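Local coordinates for protein endo-1,4-beta-xylanase I (Hypocrea jecorina, PDB 1XYN) that hydrolyses internal beta-1,4-xylosidic linkages of xylan, a plant cell-wall hemicellulose, releasing xylooligosaccharides and xylose as a secreted family 11 glycoside hydrolase, at residues A[102-107]-A[147-152]. Sequence-based numbering, arbitrary orientation.
Sequences YTIWEN and ASLGLH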
loop_
_atom_site.group_PDB
_atom_site.type_symbol
_atom_site.label_atom_id
_atom_site.label_comp_id
_atom_site.label_asym_id
_atom_site.label_seq_id
_atom_site.Cartn_x
_atom_site.Cartn_y
_atom_site.Cartn_z
ATOM N N TYR A 102 -10.704 0.562 25.143
ATOM C CA TYR A 102 -10.189 0.433 23.785
ATOM C C TYR A 102 -9.805 -1.010 23.519
ATOM O O TYR A 102 -9.209 -1.654 24.377
ATOM C CB TYR A 102 -8.919 1.279 23.605
ATOM C CG TYR A 102 -9.121 2.773 23.668
ATOM C CD1 TYR A 102 -9.488 3.402 24.860
ATOM C CD2 TYR A 102 -8.938 3.561 22.532
ATOM C CE1 TYR A 102 -9.672 4.786 24.922
ATOM C CE2 TYR A 102 -9.116 4.944 22.580
ATOM C CZ TYR A 102 -9.485 5.547 23.774
ATOM O OH TYR A 102 -9.677 6.905 23.813
ATOM N N THR A 103 -10.146 -1.527 22.346
ATOM C CA THR A 103 -9.740 -2.885 22.014
ATOM C C THR A 103 -8.410 -2.743 21.269
ATOM O O THR A 103 -8.282 -1.960 20.327
ATOM C CB THR A 103 -10.791 -3.644 21.165
ATOM O OG1 THR A 103 -10.916 -3.033 19.879
ATOM C CG2 THR A 103 -12.142 -3.618 21.855
ATOM N N ILE A 104 -7.395 -3.429 21.763
ATOM C CA ILE A 104 -6.075 -3.364 21.166
ATOM C C ILE A 104 -5.917 -4.443 20.106
ATOM O O ILE A 104 -6.371 -5.566 20.294
ATOM C CB ILE A 104 -5.001 -3.506 22.255
ATOM C CG1 ILE A 104 -5.193 -2.397 23.295
ATOM C CG2 ILE A 104 -3.599 -3.458 21.652
ATOM C CD1 ILE A 104 -4.296 -2.526 24.502
ATOM N N TRP A 105 -5.324 -4.066 18.973
ATOM C CA TRP A 105 -5.080 -4.974 17.856
ATOM C C TRP A 105 -3.630 -4.863 17.426
ATOM O O TRP A 105 -2.975 -3.848 17.656
ATOM C CB TRP A 105 -5.923 -4.602 16.624
ATOM C CG TRP A 105 -7.389 -4.578 16.819
ATOM C CD1 TRP A 105 -8.112 -3.654 17.524
ATOM C CD2 TRP A 105 -8.337 -5.484 16.253
ATOM N NE1 TRP A 105 -9.453 -3.922 17.421
ATOM C CE2 TRP A 105 -9.625 -5.042 16.649
ATOM C CE3 TRP A 105 -8.228 -6.624 15.444
ATOM C CZ2 TRP A 105 -10.802 -5.703 16.265
ATOM C CZ3 TRP A 105 -9.397 -7.282 15.057
ATOM C CH2 TRP A 105 -10.670 -6.815 15.471
ATOM N N GLU A 106 -3.125 -5.925 16.819
ATOM C CA GLU A 106 -1.776 -5.929 16.279
ATOM C C GLU A 106 -1.978 -6.432 14.861
ATOM O O GLU A 106 -2.742 -7.375 14.625
ATOM C CB GLU A 106 -0.829 -6.857 17.040
ATOM C CG GLU A 106 0.544 -6.979 16.349
ATOM C CD GLU A 106 1.648 -7.550 17.239
ATOM O OE1 GLU A 106 1.409 -8.566 17.927
ATOM O OE2 GLU A 106 2.764 -6.981 17.244
ATOM N N ASN A 107 -1.320 -5.782 13.912
ATOM C CA ASN A 107 -1.448 -6.158 12.518
ATOM C C ASN A 107 -0.095 -6.021 11.866
ATOM O O ASN A 107 0.827 -5.454 12.450
ATOM C CB ASN A 107 -2.463 -5.244 11.827
ATOM C CG ASN A 107 -2.769 -5.679 10.409
ATOM O OD1 ASN A 107 -2.721 -6.869 10.086
ATOM N ND2 ASN A 107 -3.103 -4.721 9.556
ATOM N N ALA A 147 2.887 -2.179 25.542
ATOM C CA ALA A 147 4.102 -2.835 26.015
ATOM C C ALA A 147 3.795 -4.077 26.845
ATOM O O ALA A 147 4.439 -5.111 26.663
ATOM C CB ALA A 147 4.944 -1.858 26.828
ATOM N N SER A 148 2.783 -3.982 27.711
ATOM C CA SER A 148 2.397 -5.095 28.581
ATOM C C SER A 148 1.851 -6.309 27.834
ATOM O O SER A 148 1.876 -7.425 28.358
ATOM C CB SER A 148 1.398 -4.640 29.654
ATOM O OG SER A 148 0.130 -4.325 29.113
ATOM N N LEU A 149 1.364 -6.088 26.614
ATOM C CA LEU A 149 0.831 -7.160 25.783
ATOM C C LEU A 149 1.858 -7.623 24.752
ATOM O O LEU A 149 1.539 -8.417 23.864
ATOM C CB LEU A 149 -0.441 -6.695 25.078
ATOM C CG LEU A 149 -1.625 -6.376 25.998
ATOM C CD1 LEU A 149 -2.740 -5.671 25.224
ATOM C CD2 LEU A 149 -2.135 -7.655 26.637
ATOM N N GLY A 150 3.088 -7.131 24.879
ATOM C CA GLY A 150 4.140 -7.512 23.948
ATOM C C GLY A 150 4.277 -6.628 22.713
ATOM O O GLY A 150 5.037 -6.942 21.796
ATOM N N LEU A 151 3.510 -5.543 22.668
ATOM C CA LEU A 151 3.570 -4.609 21.550
ATOM C C LEU A 151 4.673 -3.599 21.880
ATOM O O LEU A 151 4.446 -2.570 22.521
ATOM C CB LEU A 151 2.201 -3.941 21.325
ATOM C CG LEU A 151 1.011 -4.902 21.156
ATOM C CD1 LEU A 151 -0.215 -4.149 20.667
ATOM C CD2 LEU A 151 1.359 -6.012 20.177
ATOM N N HIS A 152 5.878 -3.950 21.439
ATOM C CA HIS A 152 7.106 -3.193 21.669
ATOM C C HIS A 152 7.359 -2.007 20.706
ATOM O O HIS A 152 7.396 -2.179 19.482
ATOM C CB HIS A 152 8.262 -4.207 21.603
ATOM C CG HIS A 152 9.586 -3.676 22.042
ATOM N ND1 HIS A 152 10.693 -3.671 21.219
ATOM C CD2 HIS A 152 9.998 -3.173 23.231
ATOM C CE1 HIS A 152 11.729 -3.186 21.881
ATOM N NE2 HIS A 152 11.334 -2.881 23.104
#
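I104 and E106 on strand 100-109 meet L149 and L151, just beyond helix 139-148, and illustrate how the turn that ends a helix adds to its packing on a beta-sheet. The apolar part is built from methyl tips. I104 and L149 meet tip to tip, with I104 CD1 3.6 Å from L149 CD1. The other branch of the isoleucine, CG2, lies anti to its backbone N and meets CD1 of L151 at 3.6 Å, the two side chains passing alongside and pointing opposite ways. A145 and W146 of the helix also touch I104.

The mixed part belongs to E106, whose CG stands anti to the backbone N (chi1 173°) and whose extended chi2 (163°) carries CD outward. The CD2 methyl of L151 sits over the flat face of the carboxylate, 3.3 Å from E106 CD and nearly as close to both oxygens. A long, weak ion pair with K92 is an electrostatic partner for OE1. An alanine in place of E106 would remove CG and the carboxylate, probably leaving L151 CD2 with CB alone of this side chain against it and K92 without that distant countercharge.

Backbone bonds shape the turn. G150, at positive phi, is the C-prime residue of a Schellman motif, its N bonded to A147 O at 3.0 Å while L151 N returns to W146 O. L151 then forms the centre of an inverse gamma turn, and its side chain also packs on W146 and Y124.

No hydrogen bond crosses between 102-107 and 147-152. Cohesion between these two segments therefore rests on side-chain shape, methyl against methyl and methyl over carboxylate, while a directional link to the curved sheet of this jelly-roll fold comes one strand over, from H152 O to Y124 OH.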